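Local coordinates for putative glucose-6-phosphate 1-epimerase (Salmonella typhimurium, PDB 2HTA), which probably interconverts the alpha and beta anomers of D-glucose 6-phosphate, acting as a hexose-6-phosphate mutarotase, at residues R114-A119 with F134-S139; L166-E171 with K296-A301; I187-V192 with H236-N241; G159-I164 with T303-K308; N18-L23 with R36-L41. All coordinates share one frame; numbering follows the deposited sequence.

Contact 1: R114-A119 with F134-S139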
# COMPACT_ATOMS: atom_id res chain seq x y z
N ARG A 114 1.94 -6.64 -8.26
CA ARG A 114 0.86 -6.86 -7.27
C ARG A 114 0.01 -8.07 -7.63
O ARG A 114 -0.87 -8.51 -6.87
CB ARG A 114 0.02 -5.60 -7.12
CG ARG A 114 -0.72 -5.15 -8.42
CD ARG A 114 -1.42 -3.87 -8.11
NE ARG A 114 -2.21 -3.37 -9.22
CZ ARG A 114 -3.34 -2.70 -9.10
NH1 ARG A 114 -3.86 -2.46 -7.89
NH2 ARG A 114 -3.99 -2.28 -10.20
N ASN A 115 0.23 -8.58 -8.86
CA ASN A 115 -0.56 -9.71 -9.38
C ASN A 115 0.14 -11.06 -9.29
O ASN A 115 -0.51 -12.12 -9.46
CB ASN A 115 -0.92 -9.47 -10.86
CG ASN A 115 -1.63 -8.15 -11.11
OD1 ASN A 115 -0.99 -7.11 -11.38
ND2 ASN A 115 -2.94 -8.15 -10.97
N LEU A 116 1.41 -11.07 -8.95
CA LEU A 116 2.22 -12.30 -9.00
C LEU A 116 2.61 -12.79 -7.60
O LEU A 116 2.70 -11.97 -6.68
CB LEU A 116 3.50 -12.03 -9.80
CG LEU A 116 3.29 -11.59 -11.25
CD1 LEU A 116 4.67 -11.17 -11.82
CD2 LEU A 116 2.69 -12.79 -12.05
N PRO A 117 2.84 -14.12 -7.45
CA PRO A 117 3.24 -14.65 -6.18
C PRO A 117 4.68 -14.33 -5.88
O PRO A 117 5.56 -14.60 -6.72
CB PRO A 117 3.04 -16.17 -6.36
CG PRO A 117 3.11 -16.41 -7.90
CD PRO A 117 2.65 -15.16 -8.49
N TRP A 118 4.91 -13.74 -4.71
CA TRP A 118 6.27 -13.52 -4.17
C TRP A 118 6.65 -14.59 -3.14
O TRP A 118 5.79 -15.14 -2.44
CB TRP A 118 6.39 -12.19 -3.43
CG TRP A 118 6.10 -10.93 -4.22
CD1 TRP A 118 5.04 -10.72 -5.08
CD2 TRP A 118 6.83 -9.69 -4.16
NE1 TRP A 118 5.08 -9.43 -5.57
CE2 TRP A 118 6.16 -8.77 -5.03
CE3 TRP A 118 7.99 -9.28 -3.50
CZ2 TRP A 118 6.59 -7.42 -5.20
CZ3 TRP A 118 8.43 -7.93 -3.67
CH2 TRP A 118 7.74 -7.03 -4.52
N ALA A 119 7.94 -14.83 -2.99
CA ALA A 119 8.41 -15.84 -2.03
C ALA A 119 8.65 -15.09 -0.72
O ALA A 119 9.08 -13.96 -0.74
CB ALA A 119 9.74 -16.47 -2.57
N PHE A 134 10.19 -10.33 1.29
CA PHE A 134 9.56 -11.07 0.19
C PHE A 134 10.37 -10.78 -1.07
O PHE A 134 10.96 -9.68 -1.24
CB PHE A 134 8.12 -10.57 -0.00
CG PHE A 134 7.20 -10.89 1.13
CD1 PHE A 134 7.06 -10.01 2.25
CD2 PHE A 134 6.48 -12.07 1.12
CE1 PHE A 134 6.16 -10.33 3.31
CE2 PHE A 134 5.57 -12.37 2.16
CZ PHE A 134 5.41 -11.52 3.24
N GLU A 135 10.38 -11.74 -2.00
CA GLU A 135 11.17 -11.54 -3.24
C GLU A 135 10.31 -11.91 -4.47
O GLU A 135 9.62 -12.94 -4.45
CB GLU A 135 12.37 -12.47 -3.19
CG GLU A 135 13.27 -12.33 -4.41
CD GLU A 135 14.50 -13.24 -4.29
OE1 GLU A 135 14.37 -14.45 -4.51
OE2 GLU A 135 15.56 -12.76 -3.90
N LEU A 136 10.42 -11.12 -5.53
CA LEU A 136 9.81 -11.45 -6.81
C LEU A 136 10.91 -11.44 -7.85
O LEU A 136 11.78 -10.57 -7.82
CB LEU A 136 8.72 -10.45 -7.17
CG LEU A 136 7.99 -10.78 -8.51
CD1 LEU A 136 6.98 -11.93 -8.26
CD2 LEU A 136 7.23 -9.54 -8.88
N GLN A 137 10.92 -12.44 -8.75
CA GLN A 137 11.93 -12.43 -9.82
C GLN A 137 11.27 -12.54 -11.17
O GLN A 137 10.18 -13.09 -11.30
CB GLN A 137 12.91 -13.57 -9.67
CG GLN A 137 13.79 -13.38 -8.40
CD GLN A 137 14.91 -14.33 -8.36
OE1 GLN A 137 14.71 -15.49 -8.04
NE2 GLN A 137 16.12 -13.87 -8.70
N SER A 138 11.95 -12.03 -12.18
CA SER A 138 11.50 -12.23 -13.55
C SER A 138 11.51 -13.70 -13.92
O SER A 138 12.19 -14.53 -13.29
CB SER A 138 12.41 -11.44 -14.53
OG SER A 138 13.76 -11.67 -14.23
N SER A 139 10.73 -14.04 -14.93
CA SER A 139 10.62 -15.43 -15.37
C SER A 139 10.32 -15.32 -16.87
O SER A 139 10.09 -14.22 -17.38
CB SER A 139 9.44 -16.07 -14.69
OG SER A 139 8.24 -15.42 -15.11
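Trp118 carries this junction, where a loop that also bears Arg114, a substrate-binding residue by similarity, joins the edge of an antiparallel sheet. Trp118 CB lies 3.5 Å from Glu135 O. CG, placed anti to the carbonyl carbon and beside the backbone N (chi1 -60°), starts the indole across Leu136 at about a right angle. Leu136 CB sits over one face, 3.6 Å from Trp118 CD2, in a CH-pi contact with the five-membered ring only 17° off its normal. The two methyls of Leu136 lie along the pyrrole side: CD1 is 3.9 Å from Trp118 CD1, and CD2 approaches NE1, whose proton goes to Ala113 O. On the benzene side, Trp118 CE3 meets Phe134 CB at 3.7 Å, CZ3 comes to 3.9 Å from Phe134 O, and CZ2 to 4.2 Å from Leu136 CB. Leu136 CD1 also reaches back, 3.8 Å from Leu116 CB. The backbone closes the first rung: Ala119 and Glu135 form a hydrogen-bonded antiparallel pair, N to O 2.9 Å both ways. Strand 151-158 flanks strand 130-137 and packs Leu152 and Ala154 against the indole, while helix 140-145 touches Leu116.

Contact 2: L166-E171 with K296-A301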
# COMPACT_ATOMS: atom_id res chain seq x y z
N LEU A 166 10.70 -1.02 -0.63
CA LEU A 166 10.78 -1.69 -1.92
C LEU A 166 12.12 -1.44 -2.63
O LEU A 166 12.55 -0.30 -2.80
CB LEU A 166 9.63 -1.18 -2.80
CG LEU A 166 9.57 -1.88 -4.16
CD1 LEU A 166 9.10 -3.35 -4.05
CD2 LEU A 166 8.67 -1.06 -5.11
N GLU A 167 12.76 -2.50 -3.12
CA GLU A 167 14.10 -2.37 -3.71
C GLU A 167 14.14 -3.22 -4.99
O GLU A 167 13.80 -4.43 -4.95
CB GLU A 167 15.12 -2.92 -2.70
CG GLU A 167 16.53 -2.96 -3.19
CD GLU A 167 17.47 -3.45 -2.05
OE1 GLU A 167 17.89 -4.66 -2.01
OE2 GLU A 167 17.75 -2.61 -1.18
N ALA A 168 14.47 -2.58 -6.10
CA ALA A 168 14.42 -3.24 -7.42
C ALA A 168 15.84 -3.36 -7.98
O ALA A 168 16.56 -2.35 -8.12
CB ALA A 168 13.52 -2.46 -8.38
N HIS A 169 16.26 -4.58 -8.27
CA HIS A 169 17.59 -4.84 -8.81
C HIS A 169 17.47 -5.15 -10.30
O HIS A 169 16.70 -6.03 -10.69
CB HIS A 169 18.22 -6.05 -8.12
CG HIS A 169 18.48 -5.82 -6.66
ND1 HIS A 169 19.74 -5.54 -6.16
CD2 HIS A 169 17.65 -5.84 -5.60
CE1 HIS A 169 19.66 -5.40 -4.84
NE2 HIS A 169 18.41 -5.57 -4.48
N GLY A 170 18.29 -4.50 -11.10
CA GLY A 170 18.23 -4.73 -12.58
C GLY A 170 18.78 -3.51 -13.30
O GLY A 170 19.40 -2.65 -12.67
N GLU A 171 18.54 -3.43 -14.61
CA GLU A 171 18.97 -2.25 -15.37
C GLU A 171 17.76 -1.76 -16.11
O GLU A 171 17.39 -2.34 -17.16
CB GLU A 171 20.04 -2.63 -16.40
CG GLU A 171 21.22 -3.48 -15.89
CD GLU A 171 22.21 -2.71 -15.01
OE1 GLU A 171 22.60 -1.53 -15.30
OE2 GLU A 171 22.65 -3.33 -14.00
N LYS A 296 23.27 -0.10 -8.43
CA LYS A 296 22.69 0.75 -7.41
C LYS A 296 21.17 0.50 -7.62
O LYS A 296 20.52 1.14 -8.47
N PRO A 297 20.59 -0.45 -6.86
CA PRO A 297 19.19 -0.77 -7.04
C PRO A 297 18.31 0.44 -6.71
O PRO A 297 18.73 1.32 -5.95
CB PRO A 297 18.97 -1.88 -6.02
CG PRO A 297 19.98 -1.65 -4.99
CD PRO A 297 21.19 -1.20 -5.75
N SER A 298 17.08 0.50 -7.21
CA SER A 298 16.21 1.60 -6.79
C SER A 298 15.57 1.26 -5.47
O SER A 298 15.46 0.04 -5.10
CB SER A 298 15.15 1.88 -7.83
OG SER A 298 14.44 0.69 -8.06
N ARG A 299 15.13 2.30 -4.75
CA ARG A 299 14.47 2.05 -3.49
C ARG A 299 13.31 3.02 -3.37
O ARG A 299 13.36 4.14 -3.87
CB ARG A 299 15.46 2.23 -2.32
CG ARG A 299 16.60 1.20 -2.33
CD ARG A 299 17.32 1.10 -0.98
NE ARG A 299 18.30 2.17 -0.82
CZ ARG A 299 18.28 3.06 0.17
NH1 ARG A 299 17.34 2.97 1.10
NH2 ARG A 299 19.23 4.01 0.26
N LEU A 300 12.24 2.57 -2.69
CA LEU A 300 11.13 3.44 -2.32
C LEU A 300 10.65 2.91 -0.93
O LEU A 300 10.57 1.68 -0.73
CB LEU A 300 10.00 3.25 -3.31
CG LEU A 300 8.82 4.23 -3.34
CD1 LEU A 300 9.29 5.69 -3.67
CD2 LEU A 300 7.75 3.73 -4.33
N ALA A 301 10.40 3.83 0.01
CA ALA A 301 10.03 3.39 1.38
C ALA A 301 8.98 4.27 1.97
O ALA A 301 8.93 5.48 1.73
CB ALA A 301 11.27 3.32 2.32
O HOH W 1 12.28 0.26 -5.57
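Leu166 O is gripped by two hydrogen bonds, one from Leu300 N at 2.9 Å and one from a water. Arg299 CA adds a CA-H...O contact to the same oxygen. It belongs to an antiparallel ladder in the large sheet of the galactose mutarotase-like beta-sandwich, the strand directions being 168° apart. Leu166 pairs with Leu300 and Ala168 with Ser298 as hydrogen-bonded pairs, and Glu167 faces Arg299 as the non-hydrogen-bonded pair between them. Leu166 N gives the shortest rung, 2.7 Å to Leu300 O and nearly along that C=O axis. The side chains sort by face. Leu166, Ala168, Ser298 and Leu300 share the buried one, where Ser298 OG lies 3.3 Å from Ala168 CB. On the other, Glu167 runs extended alongside Arg299, their carboxylate and guanidinium planes perpendicular, and the charged atoms do not touch. Glu167 OE1 instead accepts a hydrogen bond from His169 NE2 at 2.7 Å, from above the carboxylate plane, and makes a salt bridge with Arg155. With Glu295 holding ND1, both ring nitrogens of His169 are engaged, which fixes the imidazole's rotation. Onto one face of the His169 ring comes Pro297 CB, 3.8 Å from the centroid and 12° off the normal.

Contact 3: I187-V192 with H236-N241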
# COMPACT_ATOMS: atom_id res chain seq x y z
N ILE A 187 -14.53 9.76 6.17
CA ILE A 187 -13.74 10.54 5.21
C ILE A 187 -14.15 12.03 5.19
O ILE A 187 -13.34 12.92 4.90
CB ILE A 187 -13.88 9.93 3.81
CG1 ILE A 187 -13.00 10.67 2.79
CG2 ILE A 187 -15.33 9.94 3.37
CD1 ILE A 187 -11.48 10.48 2.97
N ALA A 188 -15.42 12.29 5.51
CA ALA A 188 -15.96 13.64 5.45
C ALA A 188 -15.27 14.55 6.45
O ALA A 188 -15.28 15.76 6.28
CB ALA A 188 -17.51 13.62 5.72
N ASN A 189 -14.68 14.02 7.51
CA ASN A 189 -13.94 14.96 8.36
C ASN A 189 -12.42 14.88 8.23
O ASN A 189 -11.70 15.62 8.92
CB ASN A 189 -14.34 14.87 9.84
CG ASN A 189 -14.04 13.54 10.46
OD1 ASN A 189 -12.89 13.05 10.43
ND2 ASN A 189 -15.07 12.92 11.03
N VAL A 190 -11.93 13.98 7.38
CA VAL A 190 -10.49 13.73 7.31
C VAL A 190 -9.81 14.92 6.65
O VAL A 190 -10.31 15.46 5.69
CB VAL A 190 -10.19 12.43 6.52
CG1 VAL A 190 -8.69 12.34 6.18
CG2 VAL A 190 -10.61 11.25 7.36
N LYS A 191 -8.70 15.37 7.22
CA LYS A 191 -7.77 16.19 6.46
C LYS A 191 -6.36 15.61 6.54
O LYS A 191 -5.96 14.95 7.56
CB LYS A 191 -7.82 17.65 6.88
CG LYS A 191 -7.43 17.85 8.33
CD LYS A 191 -7.94 19.22 8.87
CE LYS A 191 -7.57 19.32 10.37
NZ LYS A 191 -7.71 20.71 11.00
N VAL A 192 -5.60 15.83 5.48
CA VAL A 192 -4.20 15.40 5.44
C VAL A 192 -3.34 16.64 5.29
O VAL A 192 -3.57 17.45 4.40
CB VAL A 192 -3.95 14.40 4.28
CG1 VAL A 192 -2.46 13.95 4.25
CG2 VAL A 192 -4.89 13.18 4.45
N HIS A 236 -5.33 13.41 9.83
CA HIS A 236 -5.98 13.81 11.10
C HIS A 236 -7.36 13.20 11.10
O HIS A 236 -8.16 13.52 10.22
CB HIS A 236 -6.11 15.33 11.13
CG HIS A 236 -4.81 16.04 10.95
ND1 HIS A 236 -4.08 16.52 12.00
CD2 HIS A 236 -4.11 16.36 9.83
CE1 HIS A 236 -2.98 17.10 11.56
NE2 HIS A 236 -2.97 17.01 10.23
N ASP A 237 -7.66 12.37 12.12
CA ASP A 237 -8.91 11.65 12.20
C ASP A 237 -9.62 11.93 13.52
O ASP A 237 -9.27 11.35 14.53
CB ASP A 237 -8.66 10.14 12.10
CG ASP A 237 -9.96 9.34 11.98
OD1 ASP A 237 -11.09 9.81 12.32
OD2 ASP A 237 -9.84 8.20 11.56
N ALA A 238 -10.59 12.84 13.50
CA ALA A 238 -11.32 13.26 14.70
C ALA A 238 -12.21 12.11 15.21
O ALA A 238 -12.38 11.94 16.43
CB ALA A 238 -12.18 14.50 14.37
N THR A 239 -12.73 11.30 14.28
CA THR A 239 -13.64 10.21 14.66
C THR A 239 -12.97 9.06 15.45
O THR A 239 -13.46 8.64 16.51
CB THR A 239 -14.36 9.67 13.45
OG1 THR A 239 -15.00 10.78 12.78
CG2 THR A 239 -15.37 8.60 13.85
N LEU A 240 -11.81 8.59 14.98
CA LEU A 240 -11.06 7.58 15.69
C LEU A 240 -10.10 8.23 16.67
O LEU A 240 -9.30 7.55 17.31
CB LEU A 240 -10.28 6.70 14.68
CG LEU A 240 -11.14 5.91 13.69
CD1 LEU A 240 -10.35 4.90 12.86
CD2 LEU A 240 -12.28 5.25 14.42
N ASN A 241 -10.10 9.56 16.71
CA ASN A 241 -9.29 10.28 17.70
C ASN A 241 -7.81 9.97 17.59
O ASN A 241 -7.13 9.65 18.58
CB ASN A 241 -9.78 9.98 19.11
CG ASN A 241 -11.23 10.41 19.32
OD1 ASN A 241 -11.65 11.52 18.91
ND2 ASN A 241 -12.03 9.52 19.91
O HOH W 2 -12.38 10.31 10.04
O HOH W 3 -10.53 14.56 11.42
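An Asx motif marks the point where strand 232-237 runs out into a turn: Asp237 OD1 accepts from Leu240 N three residues on, at 3.0 Å and nearly straight at the hydrogen, though from well above the carboxylate plane. The opposing chain, 187-192, leaves a 3-10 segment and enters a short strand, so that Lys191 and His236 form a single antiparallel hydrogen-bonded pair. That rung is His236 N to Lys191 O, 2.8 Å long and almost along the C=O axis. Lys191 O also lies in the plane of the His236 ring, 3.3 Å from CD2 at its edge, while the aliphatic CG of Lys191 comes near CD2 obliquely; Ser193 OG takes up His236 NE2. Farther on the chains part and are linked through water. One water accepts from Ala238 N and lies in donating range of Asn189 O and His236 O; a second can donate to Asn189 OD1 or Asp237 OD1, acceptors outnumbering protons around both. Asn189 adopts the crowded first torsion (chi1 63°), and its ND2 donates across to Thr239 OG1 at 2.8 Å, with the hydroxyl close to the amide plane. Asp237 OD2 is held by Gly185 N, and Val192 on strand 191-193 packs inward against Val281 of strand 278-286 and against Ile235, while strand 216-217 borders the other edge.

Contact 4: G159-I164 with T303-K308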
# COMPACT_ATOMS: atom_id res chain seq x y z
N GLY A 159 5.39 -3.70 13.82
CA GLY A 159 5.46 -3.62 15.26
C GLY A 159 4.67 -2.45 15.73
O GLY A 159 3.55 -2.21 15.28
N LYS A 160 5.23 -1.70 16.67
CA LYS A 160 4.62 -0.40 17.09
C LYS A 160 4.49 0.58 15.90
O LYS A 160 3.56 1.40 15.83
CB LYS A 160 5.53 0.21 18.18
CG LYS A 160 5.08 1.57 18.69
CD LYS A 160 5.94 2.08 19.90
CE LYS A 160 7.40 2.19 19.50
NZ LYS A 160 8.30 3.01 20.43
N THR A 161 5.45 0.53 14.99
CA THR A 161 5.30 1.26 13.77
C THR A 161 5.37 0.23 12.60
O THR A 161 5.59 -0.98 12.80
CB THR A 161 6.43 2.27 13.56
OG1 THR A 161 7.68 1.59 13.45
CG2 THR A 161 6.50 3.37 14.68
N CYS A 162 5.20 0.72 11.38
CA CYS A 162 5.23 -0.20 10.24
C CYS A 162 6.17 0.40 9.21
O CYS A 162 5.99 1.57 8.86
CB CYS A 162 3.81 -0.33 9.70
SG CYS A 162 3.73 -1.43 8.20
N GLU A 163 7.19 -0.34 8.77
CA GLU A 163 8.10 0.13 7.74
C GLU A 163 7.94 -0.75 6.52
O GLU A 163 7.79 -1.97 6.64
CB GLU A 163 9.54 0.12 8.19
CG GLU A 163 9.72 0.84 9.51
CD GLU A 163 11.16 0.75 9.99
OE1 GLU A 163 12.06 0.50 9.11
OE2 GLU A 163 11.39 0.93 11.21
N ILE A 164 7.98 -0.11 5.35
CA ILE A 164 7.83 -0.82 4.06
C ILE A 164 8.99 -0.31 3.21
O ILE A 164 9.17 0.89 3.12
CB ILE A 164 6.48 -0.51 3.41
CG1 ILE A 164 5.35 -0.90 4.38
CG2 ILE A 164 6.35 -1.30 2.04
CD1 ILE A 164 4.01 -0.20 4.14
N THR A 303 7.09 4.67 6.04
CA THR A 303 6.96 4.33 7.44
C THR A 303 5.66 4.96 7.93
O THR A 303 5.28 6.06 7.53
CB THR A 303 8.21 4.80 8.24
OG1 THR A 303 9.31 4.01 7.77
CG2 THR A 303 8.03 4.53 9.75
N ILE A 304 4.92 4.16 8.71
CA ILE A 304 3.65 4.55 9.26
C ILE A 304 3.73 4.53 10.80
O ILE A 304 4.21 3.54 11.41
CB ILE A 304 2.53 3.58 8.80
CG1 ILE A 304 2.60 3.33 7.29
CG2 ILE A 304 1.15 4.15 9.27
CD1 ILE A 304 1.76 2.08 6.80
N CYS A 305 3.20 5.59 11.40
CA CYS A 305 3.25 5.77 12.88
C CYS A 305 1.87 6.27 13.29
O CYS A 305 1.29 7.14 12.62
CB CYS A 305 4.32 6.84 13.16
SG CYS A 305 4.52 7.22 14.85
N VAL A 306 1.31 5.72 14.37
CA VAL A 306 0.03 6.20 14.88
C VAL A 306 0.22 6.99 16.19
O VAL A 306 1.03 6.62 17.03
CB VAL A 306 -0.94 5.03 15.15
CG1 VAL A 306 -2.31 5.60 15.58
CG2 VAL A 306 -1.11 4.24 13.91
N ALA A 307 -0.53 8.10 16.33
CA ALA A 307 -0.50 8.93 17.57
C ALA A 307 -1.90 9.32 17.98
O ALA A 307 -2.79 9.49 17.16
CB ALA A 307 0.34 10.15 17.40
N LYS A 308 -2.11 9.39 19.30
CA LYS A 308 -3.40 9.85 19.85
C LYS A 308 -3.67 11.31 19.48
O LYS A 308 -2.75 12.10 19.23
CB LYS A 308 -3.46 9.65 21.37
O HOH W 4 2.95 4.02 15.87
O HOH W 5 10.36 2.78 5.59
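Neither segment offers an aromatic ring, and the flat groups carrying the contact are the backbone amides of the pair, met at their C=O and N-H edges. Cys162 O is met by Ile304 N at 2.8 Å nearly along its C=O axis, and Thr303 CA comes up to Cys162 O at 3.3 Å as a CA-H...O contact. Ile304 O is met by Cys162 N at 3.0 Å within the carbonyl plane, and Thr161 CB also crowds Ile304 O, at 3.3 Å. These two bonds make Cys162 and Ile304 a hydrogen-bonded antiparallel pair; Glu163 and Thr303 follow as the non-hydrogen-bonded one. The side chains of the pairs go to different faces. On one, Glu163 and Thr303 run alongside each other, pointing the same way: Glu163 CG lies 3.6 Å from Thr303 OG1. On the other, Cys162 CB and Ile304 CB are neighbours, and Ile164 and Ile304 cross obliquely, touching tip to tip through their CD1 methyls, 4.2 Å apart. That face packs on Leu62 and Trp65 of strand 61-67 and on Leu178 and Phe182 of strand 172-183. At one end a water extends the ladder, donating to Lys160 O and accepting from Val306 N at 2.8 Å; at the other, a second water is held by Thr303 OG1 at 2.7 Å and weakly by Ile164 O. The chemistry is thus divided: an apolar side joins the sheets of the sandwich, while the polar side carries a threonine hydroxyl hydrogen-bonded to a water and a carboxylate whose long ion pair with Lys157 is weak.

Contact 5: N18-L23 with R36-L41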
# COMPACT_ATOMS: atom_id res chain seq x y z
N ASN A 18 -10.84 -9.51 10.44
CA ASN A 18 -11.13 -10.55 11.46
C ASN A 18 -11.31 -11.94 10.82
O ASN A 18 -10.92 -12.96 11.39
CB ASN A 18 -12.33 -10.14 12.32
CG ASN A 18 -12.01 -9.03 13.27
OD1 ASN A 18 -10.82 -8.79 13.54
ND2 ASN A 18 -13.03 -8.30 13.74
N LYS A 19 -11.85 -11.98 9.61
CA LYS A 19 -11.95 -13.24 8.82
C LYS A 19 -10.57 -13.92 8.62
O LYS A 19 -10.41 -15.13 8.83
CB LYS A 19 -12.60 -12.97 7.48
CG LYS A 19 -14.12 -12.80 7.54
CD LYS A 19 -14.74 -13.01 6.11
N ILE A 20 -9.56 -13.11 8.35
CA ILE A 20 -8.26 -13.62 8.03
C ILE A 20 -7.68 -14.23 9.32
O ILE A 20 -7.08 -15.30 9.31
CB ILE A 20 -7.35 -12.45 7.49
CG1 ILE A 20 -7.83 -12.06 6.09
CG2 ILE A 20 -5.85 -12.88 7.51
CD1 ILE A 20 -7.21 -10.76 5.54
N PHE A 21 -7.83 -13.51 10.42
CA PHE A 21 -7.21 -13.99 11.68
C PHE A 21 -8.00 -15.17 12.30
O PHE A 21 -7.50 -15.84 13.20
CB PHE A 21 -7.11 -12.84 12.66
CG PHE A 21 -5.94 -11.94 12.38
CD1 PHE A 21 -4.73 -12.16 13.00
CD2 PHE A 21 -6.05 -10.92 11.43
CE1 PHE A 21 -3.61 -11.37 12.70
CE2 PHE A 21 -4.93 -10.11 11.13
CZ PHE A 21 -3.72 -10.36 11.79
N ALA A 22 -9.20 -15.43 11.77
CA ALA A 22 -10.00 -16.60 12.19
C ALA A 22 -9.64 -17.85 11.40
O ALA A 22 -10.01 -18.97 11.79
CB ALA A 22 -11.50 -16.28 12.06
N LEU A 23 -8.88 -17.69 10.31
CA LEU A 23 -8.51 -18.84 9.45
C LEU A 23 -7.64 -19.90 10.14
O LEU A 23 -6.84 -19.54 11.04
CB LEU A 23 -7.79 -18.34 8.18
CG LEU A 23 -8.55 -17.47 7.20
CD1 LEU A 23 -7.59 -16.87 6.23
CD2 LEU A 23 -9.59 -18.26 6.46
N ARG A 36 -1.78 -19.32 6.09
CA ARG A 36 -3.20 -19.68 6.06
C ARG A 36 -3.62 -19.46 4.63
O ARG A 36 -2.79 -19.08 3.79
CB ARG A 36 -3.99 -18.77 7.02
CG ARG A 36 -3.24 -18.62 8.36
CD ARG A 36 -4.14 -18.16 9.50
NE ARG A 36 -3.36 -17.77 10.67
CZ ARG A 36 -3.91 -17.30 11.77
NH1 ARG A 36 -5.24 -17.26 11.83
NH2 ARG A 36 -3.16 -16.89 12.82
N GLN A 37 -4.89 -19.72 4.33
CA GLN A 37 -5.36 -19.59 2.97
C GLN A 37 -6.73 -19.03 2.93
O GLN A 37 -7.59 -19.45 3.69
CB GLN A 37 -5.29 -20.95 2.21
CG GLN A 37 -5.60 -20.80 0.68
CD GLN A 37 -5.52 -22.12 -0.09
OE1 GLN A 37 -5.02 -23.12 0.44
NE2 GLN A 37 -6.01 -22.13 -1.33
N LEU A 38 -6.95 -18.04 2.06
CA LEU A 38 -8.29 -17.53 1.85
C LEU A 38 -8.62 -17.64 0.35
O LEU A 38 -7.91 -17.08 -0.50
CB LEU A 38 -8.42 -16.11 2.34
CG LEU A 38 -9.84 -15.51 2.45
CD1 LEU A 38 -10.85 -16.36 3.30
CD2 LEU A 38 -9.72 -14.15 2.99
N ASP A 39 -9.66 -18.41 0.04
CA ASP A 39 -10.00 -18.72 -1.38
C ASP A 39 -8.75 -19.20 -2.11
O ASP A 39 -8.15 -20.22 -1.70
CB ASP A 39 -10.68 -17.52 -2.02
CG ASP A 39 -11.55 -17.90 -3.23
OD1 ASP A 39 -11.56 -19.09 -3.61
OD2 ASP A 39 -12.18 -17.00 -3.86
N ASP A 40 -8.31 -18.50 -3.17
CA ASP A 40 -7.14 -18.91 -3.94
C ASP A 40 -5.79 -18.62 -3.24
O ASP A 40 -4.78 -19.21 -3.62
CB ASP A 40 -7.06 -18.16 -5.26
CG ASP A 40 -8.03 -18.65 -6.31
OD1 ASP A 40 -8.70 -19.69 -6.10
OD2 ASP A 40 -8.13 -17.97 -7.37
N LEU A 41 -5.74 -17.71 -2.26
CA LEU A 41 -4.46 -17.06 -1.92
C LEU A 41 -3.85 -17.49 -0.61
O LEU A 41 -4.55 -17.53 0.42
CB LEU A 41 -4.64 -15.53 -1.86
CG LEU A 41 -5.18 -14.86 -3.13
CD1 LEU A 41 -5.15 -13.33 -3.03
CD2 LEU A 41 -4.38 -15.32 -4.36
O HOH W 6 -4.67 -15.89 14.91
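Helix 18-22 crosses strand 36-38 at 135°, the two axes 9.0 Å apart at their closest, and at the strand's end a type II' turn from Leu38 to Leu41 reverses the chain into a tight hairpin. Leu23, Leu38, Ile20 and Arg36 carry the packing between helix and strand. Leu23, its CG anti to the carbonyl carbon, spreads both methyls over the strand: CD1 and CD2 are each 3.6 Å from Gln37 O, and CD2 also touches Leu38 CD1 at 3.9 Å, the two leucines crossing at about a right angle. The other branch of Leu38, CD2, reaches Ile20 CG1 at 4.2 Å, again crosswise. Arg36 takes a different path. Extended from CG to NE, it lays its CD 3.9 Å from Leu23 CB and brings the guanidinium to the backbone where the chain leaves the helix. Arg36 NH1 is shared between Phe21 O at 3.0 Å and Leu23 O at 2.9 Å, both bonds bent and weak. A water accepts from NH2 in the guanidinium plane and returns weakly to Phe21 O, while Ser34 OG holds NE. The aliphatic shaft thus belongs to the apolar packing, which Ile20 extends onto Leu43 and Val45 of strand 41-48. The positive head lies among backbone carbonyls at the C-terminal side of the helix, a place where the helix dipole would be expected to welcome a cation.

Overall arrangement
Along the chain contact 5 closes first, then contact 1; contact 4 encloses contact 2, and both enclose contact 3. Contacts 1 to 4 all lie on one nine-stranded antiparallel sheet. Contact 1 is near one edge and contact 3 near the other, their centres about 35 Å apart. Contacts 2 and 4 share strands 162-169 and 298-308 and meet where Ala301 CB lies 3.3 Å from Ile164 O. Contact 1 touches contact 2 through Trp118 CH2, 3.9 Å from Leu166 CD1. Contact 5 belongs to the separate five-stranded sheet, about 20 Å from contact 1 between centres. The final strand, 298-308, sits between 162-169 and 242-249, joining the middle of the chain to its later part.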